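Local coordinates for protein AtxE2 (Asticcacaulis excentricus, PDB 5TXE) that hydrolyses the isopeptide bond of the lasso peptides astexin-2 and astexin-3, opening the threaded substrates and converting them to linear peptides, at residues 46-51 with 73-78; 50-55 with 125-130; 83-88 with 102-107; 368-373 with 387-392; 59-64 with 360-365. The protein carries 1 engineered substitution. All coordinates share one frame; numbering follows the deposited sequence.

Contact 1: residues 46-51 with 73-78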
# COMPACT_ATOMS: atom_id res chain seq x y z
N LEU A 46 9.53 11.70 -7.93
CA LEU A 46 10.47 10.94 -7.01
C LEU A 46 10.34 9.47 -7.27
O LEU A 46 9.23 8.90 -7.18
CB LEU A 46 10.19 11.26 -5.55
CG LEU A 46 10.49 12.71 -5.13
CD1 LEU A 46 10.05 13.01 -3.70
CD2 LEU A 46 11.97 13.02 -5.27
N ALA A 47 11.45 8.84 -7.65
CA ALA A 47 11.46 7.45 -8.02
C ALA A 47 11.18 6.56 -6.83
O ALA A 47 11.22 7.04 -5.69
CB ALA A 47 12.81 7.11 -8.60
N ASP A 48 10.83 5.31 -7.13
CA ASP A 48 10.48 4.32 -6.12
C ASP A 48 11.06 2.95 -6.50
O ASP A 48 11.54 2.74 -7.63
CB ASP A 48 8.95 4.24 -5.93
CG ASP A 48 8.53 3.94 -4.43
OD1 ASP A 48 9.40 3.72 -3.50
OD2 ASP A 48 7.29 3.89 -4.18
N ILE A 49 11.07 2.06 -5.52
CA ILE A 49 11.55 0.70 -5.68
C ILE A 49 10.52 -0.24 -5.09
O ILE A 49 10.17 -0.12 -3.91
CB ILE A 49 12.86 0.50 -4.90
CG1 ILE A 49 13.96 1.38 -5.49
CG2 ILE A 49 13.28 -0.95 -4.95
CD1 ILE A 49 15.16 1.57 -4.57
N GLY A 50 9.96 -1.11 -5.92
CA GLY A 50 8.91 -2.05 -5.46
C GLY A 50 7.51 -1.44 -5.37
O GLY A 50 7.29 -0.30 -5.70
N THR A 51 6.55 -2.22 -4.90
CA THR A 51 5.16 -1.78 -4.85
C THR A 51 5.02 -0.59 -3.92
O THR A 51 5.84 -0.34 -2.99
CB THR A 51 4.21 -2.98 -4.47
OG1 THR A 51 2.85 -2.65 -4.67
CG2 THR A 51 4.40 -3.44 -3.04
N GLN A 73 14.34 -3.31 -9.14
CA GLN A 73 13.68 -2.44 -10.12
C GLN A 73 13.38 -1.09 -9.59
O GLN A 73 12.91 -0.93 -8.46
CB GLN A 73 12.39 -3.07 -10.60
CG GLN A 73 11.74 -2.32 -11.75
CD GLN A 73 10.31 -2.78 -11.92
OE1 GLN A 73 9.92 -3.42 -12.95
NE2 GLN A 73 9.50 -2.53 -10.86
N VAL A 74 13.70 -0.09 -10.41
CA VAL A 74 13.41 1.33 -10.12
C VAL A 74 12.34 1.81 -11.06
O VAL A 74 12.33 1.47 -12.23
CB VAL A 74 14.65 2.26 -10.25
CG1 VAL A 74 14.25 3.70 -9.99
CG2 VAL A 74 15.72 1.91 -9.21
N ARG A 75 11.39 2.55 -10.51
CA ARG A 75 10.29 3.08 -11.27
C ARG A 75 10.33 4.57 -11.09
O ARG A 75 10.46 5.10 -9.97
CB ARG A 75 8.96 2.59 -10.70
CG ARG A 75 7.75 3.21 -11.38
CD ARG A 75 6.43 2.68 -10.81
NE ARG A 75 6.23 3.05 -9.42
CZ ARG A 75 5.92 4.26 -8.99
NH1 ARG A 75 5.73 5.28 -9.82
NH2 ARG A 75 5.78 4.46 -7.70
N GLN A 76 10.20 5.26 -12.20
CA GLN A 76 10.13 6.69 -12.16
C GLN A 76 9.06 7.27 -13.09
O GLN A 76 9.02 7.02 -14.29
CB GLN A 76 11.47 7.30 -12.48
CG GLN A 76 11.47 8.80 -12.15
CD GLN A 76 12.84 9.37 -11.98
OE1 GLN A 76 13.85 8.66 -11.93
NE2 GLN A 76 12.89 10.66 -11.89
N ALA A 77 8.22 8.11 -12.52
CA ALA A 77 7.02 8.58 -13.21
C ALA A 77 7.31 9.86 -13.95
O ALA A 77 7.99 10.76 -13.43
CB ALA A 77 5.90 8.80 -12.18
N ASP A 78 6.71 9.98 -15.14
CA ASP A 78 6.86 11.17 -15.96
C ASP A 78 5.48 11.63 -16.35
O ASP A 78 4.83 10.99 -17.16
CB ASP A 78 7.68 10.87 -17.21
CG ASP A 78 7.86 12.13 -18.12
OD1 ASP A 78 7.25 13.21 -17.87
OD2 ASP A 78 8.63 12.04 -19.10
O HOH W 1 8.07 8.72 -9.86
O HOH W 2 5.88 2.38 -5.81
O HOH W 3 10.04 -0.59 -8.93
O HOH W 4 8.01 1.03 -8.13
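Two backbone hydrogen bonds fasten the chain at Asp48 to strand 73-78. Asp48 N donates to Arg75 O at 2.9 Å, and Arg75 N returns the bond to Asp48 O, also 2.9 Å, each donor lying in the plane of the carbonyl it meets. This makes Asp48 and Arg75 an antiparallel hydrogen-bonded pair. The CA of Val74 adds a CA-H...O contact to Asp48 O.

Charge plays a looser part. The two side chains run alongside each other, but their flat ends are turned 76° apart and the salt bridge from Asp48 OD2 to Arg75 NH2 is long, 3.9 Å. A water fills in: it accepts from Arg75 NH2 at 2.8 Å, in plane at the guanidinium edge, and donates to Asp48 OD2 and Gly50 O. A second water joins Arg75 NE to Gly50 O, while NH1 is held by Asn84 OD1.

The main apolar contacts are made by Val74, on the face it shares with Ile49: its CG1 meets Ala47 CB (4.0 Å) and its CG2 meets Ile49 CG1 (4.1 Å).

Along its opposite edge strand 69-78 is bonded to strand 83-92, so 48-49 is a short addition to that antiparallel sheet, and Ile49 O accepts from Arg372 NH1.

Contact 2: residues 50-55 with 125-130; sequences GTMSAS and GANLTI
Both segments are irregular loops, and they come closest where the CA atoms of Gly50 and Thr129 stand 4.6 Å apart, Gly50 having a positive phi of 80° that favours glycine. Thr51 does most of the work. Its OG1, anti to the backbone N (chi1 -168°), donates to Asn127 O at 2.7 Å, in the plane of that carbonyl. Its own N donates to Thr129 OG1 at 3.1 Å, and its CG2, in the crowded position, rests 3.3 Å from the same Thr129 OG1. An alanine here would remove both OG1 and CG2 and would probably loosen the grip on the 125-130 loop, leaving the backbone bond to Thr129. Asn127 also holds CG in the crowded position (chi1 58°), which brings its amide up to the backbone of 50-52. There ND2 makes a weak bond to Gly50 O, 3.4 Å, and a water that donates to that oxygen also accepts, weakly, from ND2.

Ser53 and Ala126 touch the bound peptide, and the side chain of Ala126 is about 8 Å from that of the inferred charge-relay residue His638. The contact ties the loop between strands 48-49 and 61-63 to the one between strands 100-104 and 133-134, with strand 69-78 touching Asn127 and Ile130.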
# COMPACT_ATOMS: atom_id res chain seq x y z
N GLY A 50 9.96 -1.11 -5.92
CA GLY A 50 8.91 -2.05 -5.46
C GLY A 50 7.51 -1.44 -5.37
O GLY A 50 7.29 -0.30 -5.70
N THR A 51 6.55 -2.22 -4.90
CA THR A 51 5.16 -1.78 -4.85
C THR A 51 5.02 -0.59 -3.92
O THR A 51 5.84 -0.34 -2.99
CB THR A 51 4.21 -2.98 -4.47
OG1 THR A 51 2.85 -2.65 -4.67
CG2 THR A 51 4.40 -3.44 -3.04
N MET A 52 3.93 0.11 -4.14
CA MET A 52 3.68 1.36 -3.47
C MET A 52 3.82 1.25 -1.97
O MET A 52 4.49 2.05 -1.36
CB MET A 52 2.27 1.87 -3.77
CG MET A 52 2.11 2.23 -5.24
SD MET A 52 0.54 3.08 -5.57
CE MET A 52 0.31 3.95 -4.00
N SER A 53 3.16 0.28 -1.38
CA SER A 53 3.13 0.15 0.05
C SER A 53 3.91 -1.08 0.41
O SER A 53 3.45 -2.17 0.24
CB SER A 53 1.68 0.02 0.53
OG SER A 53 1.67 -0.33 1.90
N ALA A 54 5.13 -0.89 0.89
CA ALA A 54 6.03 -1.99 1.10
C ALA A 54 6.31 -2.16 2.57
O ALA A 54 6.36 -1.20 3.31
CB ALA A 54 7.33 -1.72 0.40
N SER A 55 6.52 -3.40 2.98
CA SER A 55 6.85 -3.66 4.37
C SER A 55 8.01 -4.66 4.47
O SER A 55 8.73 -4.94 3.48
CB SER A 55 5.59 -4.16 5.10
OG SER A 55 5.24 -5.44 4.60
N GLY A 125 -4.65 -1.37 -8.40
CA GLY A 125 -3.91 -0.31 -9.09
C GLY A 125 -2.44 -0.23 -8.70
O GLY A 125 -1.65 0.50 -9.32
N ALA A 126 -2.08 -0.94 -7.64
CA ALA A 126 -0.70 -0.98 -7.22
C ALA A 126 0.10 -1.84 -8.21
O ALA A 126 -0.39 -2.82 -8.74
CB ALA A 126 -0.61 -1.61 -5.85
N ASN A 127 1.36 -1.49 -8.41
CA ASN A 127 2.30 -2.31 -9.18
C ASN A 127 2.81 -3.53 -8.47
O ASN A 127 3.06 -3.55 -7.25
CB ASN A 127 3.48 -1.43 -9.63
CG ASN A 127 4.22 -0.77 -8.47
OD1 ASN A 127 3.62 -0.23 -7.51
ND2 ASN A 127 5.52 -0.79 -8.56
N LEU A 128 3.00 -4.57 -9.24
CA LEU A 128 3.61 -5.82 -8.74
C LEU A 128 5.06 -5.56 -8.45
O LEU A 128 5.75 -4.95 -9.25
CB LEU A 128 3.59 -6.87 -9.82
CG LEU A 128 4.06 -8.28 -9.45
CD1 LEU A 128 3.13 -8.95 -8.44
CD2 LEU A 128 4.16 -9.14 -10.70
N THR A 129 5.51 -5.98 -7.28
CA THR A 129 6.91 -5.96 -6.92
C THR A 129 7.65 -6.98 -7.80
O THR A 129 7.27 -8.15 -7.88
CB THR A 129 7.11 -6.31 -5.45
OG1 THR A 129 6.58 -5.28 -4.65
CG2 THR A 129 8.61 -6.37 -5.10
N ILE A 130 8.70 -6.53 -8.48
CA ILE A 130 9.41 -7.42 -9.40
C ILE A 130 10.69 -7.86 -8.67
O ILE A 130 11.62 -7.04 -8.41
CB ILE A 130 9.78 -6.69 -10.71
CG1 ILE A 130 8.53 -6.13 -11.41
CG2 ILE A 130 10.59 -7.62 -11.63
CD1 ILE A 130 7.55 -7.22 -11.84
O HOH W 4 8.01 1.03 -8.13

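Contact 3: residues 83-88 with 102-107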
# COMPACT_ATOMS: atom_id res chain seq x y z
N LEU A 83 3.77 8.39 -18.45
CA LEU A 83 4.32 7.04 -18.42
C LEU A 83 5.31 6.88 -17.31
O LEU A 83 6.10 7.79 -17.04
CB LEU A 83 5.06 6.73 -19.72
CG LEU A 83 4.23 6.40 -20.96
CD1 LEU A 83 5.14 6.32 -22.22
CD2 LEU A 83 3.41 5.13 -20.84
N ASN A 84 5.20 5.76 -16.61
CA ASN A 84 6.28 5.27 -15.79
C ASN A 84 7.38 4.68 -16.63
O ASN A 84 7.14 4.05 -17.65
CB ASN A 84 5.75 4.20 -14.85
CG ASN A 84 4.97 4.81 -13.68
OD1 ASN A 84 5.56 5.34 -12.75
ND2 ASN A 84 3.66 4.78 -13.76
N VAL A 85 8.60 4.93 -16.20
CA VAL A 85 9.78 4.33 -16.79
C VAL A 85 10.39 3.35 -15.77
O VAL A 85 10.67 3.75 -14.65
CB VAL A 85 10.84 5.42 -17.09
CG1 VAL A 85 12.07 4.78 -17.72
CG2 VAL A 85 10.23 6.43 -18.07
N PHE A 86 10.52 2.10 -16.17
CA PHE A 86 11.10 1.08 -15.30
C PHE A 86 12.53 0.72 -15.72
O PHE A 86 12.82 0.65 -16.89
CB PHE A 86 10.23 -0.17 -15.33
CG PHE A 86 8.87 0.03 -14.76
CD1 PHE A 86 8.67 -0.09 -13.39
CD2 PHE A 86 7.80 0.35 -15.56
CE1 PHE A 86 7.44 0.08 -12.84
CE2 PHE A 86 6.55 0.52 -15.01
CZ PHE A 86 6.38 0.39 -13.64
N ARG A 87 13.39 0.46 -14.74
CA ARG A 87 14.80 0.04 -14.98
C ARG A 87 15.11 -1.12 -14.03
O ARG A 87 14.78 -1.03 -12.83
CB ARG A 87 15.85 1.10 -14.60
CG ARG A 87 15.59 2.51 -14.92
CD ARG A 87 16.77 3.38 -14.56
NE ARG A 87 16.57 4.23 -13.40
CZ ARG A 87 17.44 4.35 -12.42
NH1 ARG A 87 18.58 3.63 -12.41
NH2 ARG A 87 17.21 5.18 -11.42
N MET A 88 15.71 -2.18 -14.55
CA MET A 88 16.28 -3.22 -13.70
C MET A 88 17.75 -2.84 -13.41
O MET A 88 18.56 -2.63 -14.34
CB MET A 88 16.14 -4.56 -14.40
CG MET A 88 16.54 -5.77 -13.57
SD MET A 88 15.76 -5.95 -11.93
CE MET A 88 14.14 -6.36 -12.53
N VAL A 102 20.59 -2.71 -16.17
CA VAL A 102 20.76 -3.87 -17.03
C VAL A 102 19.56 -4.13 -17.95
O VAL A 102 19.60 -5.06 -18.77
CB VAL A 102 21.05 -5.15 -16.21
CG1 VAL A 102 22.28 -4.96 -15.36
CG2 VAL A 102 19.89 -5.56 -15.31
N ASP A 103 18.47 -3.39 -17.75
CA ASP A 103 17.32 -3.38 -18.66
C ASP A 103 16.59 -2.08 -18.39
O ASP A 103 16.67 -1.55 -17.27
CB ASP A 103 16.35 -4.55 -18.40
CG ASP A 103 15.21 -4.61 -19.44
OD1 ASP A 103 15.40 -4.08 -20.56
OD2 ASP A 103 14.11 -5.21 -19.16
N VAL A 104 15.97 -1.51 -19.42
CA VAL A 104 15.16 -0.34 -19.29
C VAL A 104 13.92 -0.64 -20.10
O VAL A 104 14.00 -1.18 -21.21
CB VAL A 104 15.83 0.91 -19.86
CG1 VAL A 104 14.87 2.12 -19.80
CG2 VAL A 104 17.09 1.25 -19.08
N GLY A 105 12.76 -0.35 -19.54
CA GLY A 105 11.49 -0.54 -20.29
C GLY A 105 10.46 -1.42 -19.62
O GLY A 105 10.67 -2.00 -18.54
N GLY A 106 9.31 -1.51 -20.26
CA GLY A 106 8.20 -2.26 -19.78
C GLY A 106 7.04 -1.34 -19.38
O GLY A 106 7.22 -0.15 -19.13
N GLU A 107 5.86 -1.97 -19.32
CA GLU A 107 4.63 -1.34 -18.92
C GLU A 107 4.37 -1.56 -17.42
O GLU A 107 4.88 -2.51 -16.81
CB GLU A 107 3.48 -1.94 -19.69
CG GLU A 107 3.39 -1.51 -21.15
CD GLU A 107 2.31 -2.28 -21.93
OE1 GLU A 107 1.87 -3.37 -21.55
OE2 GLU A 107 1.90 -1.81 -23.01
O HOH W 5 5.66 2.14 -18.79
O HOH W 6 9.45 1.53 -18.67
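Strands 83-92 and 100-104 form a beta hairpin, and a classic beta bulge interrupts the pairing where Val102 and Asp103 both face Met88. The axes of 83-88 and 102-104 pass 4.6 Å apart and run antiparallel, at 171°.

Gly105 N makes the straightest bond, to Phe86 O at 2.8 Å (175°). Next, Met88 N reaches Asp103 O at 3.0 Å, but from well above the carbonyl plane. Met88 O then has two donors: Val102 N at 2.7 Å, nearly along the C=O axis, and Asp103 N at 3.5 Å, a weak bond.

The bulge presents two side chains to one. Met88 CB lies against both Val102 CG2 and Asp103 CB, and Met88 CG is 3.8 Å from Val102 CG2, which occupies the crowded position. Beyond it the methionine chain bends twice and leads away, toward Ile130 and Leu141. Asp103 OD2 has its partners elsewhere, Tyr143 and Arg145.

Past Gly105, away from the bulge, the chains part. Gly106 O sits at the edge of the Phe86 ring, 3.7 Å from CD2, and receives two waters, one bound to Phe86 N and one donating to Asn84 O, so water takes the place of direct pairing. The backbone angles of Gly105 and Gly106 would jam a CB against the preceding carbonyl.

The hairpin supplies the edge strand 100-104 of its antiparallel sheet and packs on strand 140-147 of the next; such a succession of small antiparallel sheets is consistent with the beta-propeller of prolyl oligopeptidase relatives.

Contact 4: residues 368-373 with 387-392; sequences ALQPRR and LYDPNP
Hydrogen bonds converge on the carboxylate of Asp389. Gln370 meets it tip to tip: NE2 donates to Asp389 OD2 at 3.2 Å, coming from above the carboxylate plane, 44° out of it. A bend at chi2 (64°) also curls the glutamine back on its own chain, so that NE2 bonds Pro371 O at 2.9 Å, in the amide plane and on a lone pair of that carbonyl. Two acceptors thus fix the turn of the amide. Asp389 OD1 accepts from Asn391 N at 2.9 Å, closing an Asx turn.

Water completes the set. One water donates to Asp389 OD1 (2.5 Å) and to Arg372 O and accepts from Asn391 ND2, whose OD1 accepts from Ala47 N; another links Asp389 OD2 to Arg373 NH1.

The opposite charges do not touch, Arg373 NH1 being 5.2 Å from Asp389 OD2, though they probably still attract; Arg373 NE bonds Gln365. Gln370 OE1 lies over the centre of the Arg373 guanidinium face, where it probably feels the positive charge.

Packing is modest: Arg373 CB rests on Tyr388 O at 3.4 Å, and Pro390 CD on Arg372 O at 3.5 Å.

An alanine in place of Asp389 would remove both carboxylate oxygens and would probably loosen the 389-391 turn, costing Gln370 NE2 one of its two acceptors and each water a partner.

An Asx turn follows the classic beta bulge in which Leu387 and Tyr388 face Leu374, at the end of the outermost strand of a four-stranded antiparallel sheet, as in a propeller blade.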
# COMPACT_ATOMS: atom_id res chain seq x y z
N ALA A 368 10.44 9.70 7.12
CA ALA A 368 9.54 10.80 6.83
C ALA A 368 10.03 11.64 5.69
O ALA A 368 9.22 12.01 4.82
CB ALA A 368 9.32 11.67 8.06
N LEU A 369 11.31 11.98 5.72
CA LEU A 369 11.90 12.85 4.70
C LEU A 369 12.90 12.14 3.84
O LEU A 369 13.63 12.78 3.11
CB LEU A 369 12.55 14.07 5.33
CG LEU A 369 11.55 15.01 6.00
CD1 LEU A 369 12.29 16.19 6.66
CD2 LEU A 369 10.52 15.56 5.03
N GLN A 370 12.83 10.82 3.81
CA GLN A 370 13.71 10.00 2.98
C GLN A 370 12.89 9.03 2.17
O GLN A 370 12.37 8.07 2.70
CB GLN A 370 14.65 9.17 3.90
CG GLN A 370 15.49 8.12 3.20
CD GLN A 370 16.45 8.79 2.26
OE1 GLN A 370 17.33 9.48 2.71
NE2 GLN A 370 16.23 8.66 0.93
N PRO A 371 12.79 9.24 0.87
CA PRO A 371 12.11 8.28 0.01
C PRO A 371 12.87 6.98 -0.05
O PRO A 371 14.03 6.93 0.31
CB PRO A 371 12.07 8.91 -1.38
CG PRO A 371 12.76 10.22 -1.26
CD PRO A 371 13.21 10.46 0.15
N ARG A 372 12.22 5.97 -0.56
CA ARG A 372 12.79 4.68 -0.55
C ARG A 372 14.16 4.61 -1.26
O ARG A 372 14.34 5.05 -2.41
CB ARG A 372 11.81 3.68 -1.15
CG ARG A 372 11.99 2.28 -0.65
CD ARG A 372 10.87 1.37 -1.13
NE ARG A 372 9.62 1.73 -0.48
CZ ARG A 372 8.42 1.44 -0.97
NH1 ARG A 372 8.29 0.78 -2.11
NH2 ARG A 372 7.34 1.79 -0.30
N ARG A 373 15.12 4.02 -0.54
CA ARG A 373 16.44 3.80 -1.04
C ARG A 373 16.98 2.51 -0.48
O ARG A 373 16.35 1.88 0.39
CB ARG A 373 17.31 4.95 -0.56
CG ARG A 373 17.40 4.98 0.93
CD ARG A 373 18.49 5.89 1.43
NE ARG A 373 18.40 5.94 2.87
CZ ARG A 373 19.20 6.66 3.69
NH1 ARG A 373 20.18 7.44 3.23
NH2 ARG A 373 18.98 6.60 4.99
N LEU A 387 23.50 2.83 0.50
CA LEU A 387 24.08 2.03 -0.57
C LEU A 387 23.69 2.60 -1.94
O LEU A 387 24.53 2.81 -2.76
CB LEU A 387 23.61 0.60 -0.44
CG LEU A 387 24.10 -0.31 -1.55
CD1 LEU A 387 25.62 -0.45 -1.55
CD2 LEU A 387 23.45 -1.67 -1.39
N TYR A 388 22.40 2.86 -2.17
CA TYR A 388 21.89 3.40 -3.45
C TYR A 388 20.60 4.20 -3.26
O TYR A 388 19.61 3.68 -2.75
CB TYR A 388 21.62 2.27 -4.45
CG TYR A 388 21.07 2.76 -5.75
CD1 TYR A 388 21.91 3.25 -6.72
CD2 TYR A 388 19.70 2.77 -5.99
CE1 TYR A 388 21.41 3.72 -7.93
CE2 TYR A 388 19.17 3.25 -7.19
CZ TYR A 388 20.01 3.72 -8.16
OH TYR A 388 19.49 4.19 -9.35
N ASP A 389 20.61 5.47 -3.69
CA ASP A 389 19.44 6.32 -3.60
C ASP A 389 19.06 6.76 -5.00
O ASP A 389 19.82 7.49 -5.62
CB ASP A 389 19.70 7.51 -2.71
CG ASP A 389 18.39 8.27 -2.35
OD1 ASP A 389 17.37 8.10 -3.09
OD2 ASP A 389 18.38 9.02 -1.35
N PRO A 390 17.90 6.29 -5.52
CA PRO A 390 17.54 6.63 -6.87
C PRO A 390 17.10 8.08 -6.95
O PRO A 390 16.86 8.54 -8.04
CB PRO A 390 16.36 5.67 -7.19
CG PRO A 390 15.72 5.45 -5.88
CD PRO A 390 16.83 5.52 -4.85
N ASN A 391 16.93 8.78 -5.84
CA ASN A 391 16.66 10.19 -5.90
C ASN A 391 17.89 11.09 -5.50
O ASN A 391 18.80 10.62 -4.87
CB ASN A 391 15.43 10.47 -5.05
CG ASN A 391 14.16 9.88 -5.67
OD1 ASN A 391 13.77 10.25 -6.78
ND2 ASN A 391 13.53 8.95 -4.98
N PRO A 392 17.94 12.37 -5.94
CA PRO A 392 19.01 13.17 -5.30
C PRO A 392 18.64 13.31 -3.87
O PRO A 392 17.50 12.95 -3.48
CB PRO A 392 18.89 14.54 -5.95
CG PRO A 392 17.51 14.62 -6.52
CD PRO A 392 17.13 13.18 -6.89
O HOH W 7 14.90 7.94 -2.63
O HOH W 8 20.81 8.25 0.54

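Contact 5: residues 59-64 with 360-365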
# COMPACT_ATOMS: atom_id res chain seq x y z
N PRO A 59 9.26 -8.48 -1.32
CA PRO A 59 10.49 -9.03 -1.94
C PRO A 59 11.11 -8.17 -3.05
O PRO A 59 11.25 -8.62 -4.19
CB PRO A 59 10.00 -10.35 -2.52
CG PRO A 59 8.55 -10.07 -2.88
CD PRO A 59 8.04 -9.10 -1.85
N LEU A 60 11.48 -6.96 -2.71
CA LEU A 60 11.78 -5.93 -3.72
C LEU A 60 13.24 -5.91 -4.20
O LEU A 60 13.61 -5.09 -5.07
CB LEU A 60 11.34 -4.53 -3.24
CG LEU A 60 11.66 -4.10 -1.83
CD1 LEU A 60 13.17 -4.04 -1.66
CD2 LEU A 60 11.05 -2.73 -1.51
N LEU A 61 14.07 -6.76 -3.60
CA LEU A 61 15.46 -6.87 -4.02
C LEU A 61 15.92 -8.30 -3.92
O LEU A 61 15.28 -9.10 -3.22
CB LEU A 61 16.34 -5.96 -3.20
CG LEU A 61 16.46 -6.23 -1.71
CD1 LEU A 61 17.50 -7.29 -1.41
CD2 LEU A 61 16.84 -4.95 -1.01
N SER A 62 16.99 -8.62 -4.66
CA SER A 62 17.56 -9.92 -4.61
C SER A 62 19.07 -9.86 -4.63
O SER A 62 19.66 -9.18 -5.46
CB SER A 62 17.09 -10.63 -5.84
OG SER A 62 17.52 -11.98 -5.85
N LEU A 63 19.72 -10.55 -3.71
CA LEU A 63 21.20 -10.60 -3.68
C LEU A 63 21.70 -11.68 -4.58
O LEU A 63 21.09 -12.75 -4.67
CB LEU A 63 21.73 -10.91 -2.31
CG LEU A 63 21.45 -9.82 -1.30
CD1 LEU A 63 21.94 -10.26 0.07
CD2 LEU A 63 22.14 -8.54 -1.68
N SER A 64 22.81 -11.41 -5.24
CA SER A 64 23.45 -12.47 -6.02
C SER A 64 23.84 -13.68 -5.11
O SER A 64 24.00 -13.51 -3.89
CB SER A 64 24.68 -11.90 -6.74
OG SER A 64 25.68 -11.47 -5.83
N ARG A 360 26.27 -8.23 7.09
CA ARG A 360 25.41 -7.11 6.73
C ARG A 360 24.01 -7.56 6.26
O ARG A 360 23.80 -8.64 5.72
CB ARG A 360 26.07 -6.11 5.76
CG ARG A 360 27.23 -6.65 4.96
CD ARG A 360 28.42 -5.70 4.96
NE ARG A 360 28.26 -4.56 4.04
CZ ARG A 360 28.27 -4.65 2.71
NH1 ARG A 360 28.40 -5.82 2.07
NH2 ARG A 360 28.14 -3.54 2.00
N LEU A 361 23.06 -6.68 6.52
CA LEU A 361 21.75 -6.74 5.95
C LEU A 361 21.74 -5.69 4.83
O LEU A 361 22.20 -4.57 5.02
CB LEU A 361 20.76 -6.37 7.05
CG LEU A 361 19.47 -7.14 7.16
CD1 LEU A 361 19.69 -8.64 7.01
CD2 LEU A 361 18.83 -6.82 8.49
N ILE A 362 21.26 -6.08 3.67
CA ILE A 362 20.95 -5.12 2.62
C ILE A 362 19.45 -4.94 2.55
O ILE A 362 18.72 -5.92 2.33
CB ILE A 362 21.47 -5.61 1.28
CG1 ILE A 362 23.01 -5.54 1.34
CG2 ILE A 362 21.12 -4.64 0.16
CD1 ILE A 362 23.73 -6.75 1.80
N CYS A 363 19.01 -3.71 2.70
CA CYS A 363 17.58 -3.37 2.84
C CYS A 363 17.13 -2.21 1.95
O CYS A 363 17.92 -1.31 1.64
CB CYS A 363 17.31 -2.91 4.27
SG CYS A 363 17.74 -4.11 5.52
N ALA A 364 15.85 -2.17 1.60
CA ALA A 364 15.27 -0.89 1.25
C ALA A 364 14.90 -0.20 2.54
O ALA A 364 14.57 -0.86 3.51
CB ALA A 364 14.03 -1.07 0.38
N GLN A 365 14.89 1.13 2.55
CA GLN A 365 14.60 1.88 3.76
C GLN A 365 13.96 3.20 3.39
O GLN A 365 14.25 3.76 2.32
CB GLN A 365 15.90 2.16 4.51
CG GLN A 365 15.74 2.93 5.82
CD GLN A 365 15.97 4.42 5.69
OE1 GLN A 365 16.72 4.90 4.85
NE2 GLN A 365 15.34 5.18 6.57
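Leu60 (chi1 45°) and Leu61 (chi1 64°) both hold CG in the crowded position between the backbone N and the carbonyl carbon. Both leucines point toward strand 360-365, and with this torsion their CD atoms reach it. Leu63 has CG anti to its carbonyl carbon and reaches the same strand further along.

Leu60 fits Ala364 between its two branches: CD1 is 3.7 Å and CD2 3.9 Å from Ala364 CB. Leu61 instead sends CD2 against main chain, 3.9 Å from Ala364 N and 4.0 Å from Ile362 O, with Ile362 CG2 a little beyond. Leu63 CD2 approaches the branch point of Ile362, 4.2 Å from its CB. Ile362 is therefore touched by two leucines, one from each side of Ser62 in sequence.

Strands 61-63 and 360-365 run nearly antiparallel, at 164°, but their axes are 8.6 Å apart, so they belong to different sheets that meet through side chains. Strand 61-63 pairs with 69-78, whose Val70 touches Leu61 and Leu63. On the other side Cys363 turns away to its disulfide with Cys354. The first and last antiparallel sheets ahead of the hydrolase sheet are thus brought together, as in prolyl oligopeptidase, where apolar contacts join the first and last propeller blades.

Chemically the join between the two segments is aliphatic carbon against aliphatic carbon and methyl against backbone, so it depends on shape and exclusion of water, with nothing directional to fix its register.

In the fold
Arg372 draws three of the contacts together: from contact 4 its NH1 bonds Ile49 O and Thr51 O, each at 2.8 Å, reaching contacts 1 and 2, which share Gly50, Thr51 and a water. Contact 3 continues the sheet of contact 1, with Val74 N 2.8 Å from Arg87 O, and its Arg87 also meets Tyr388 of contact 4. Contact 5 brings strand 61-63 of that sheet up to strand 360-367, whose Gln365 pairs with Arg373 of contact 4, and Leu60 packs on Gly50 and Thr129. Contact 2 lies nearest the catalytic centre, the side chain of Met52 being about 10 Å from that of Ala527, the engineered replacement of the nucleophile.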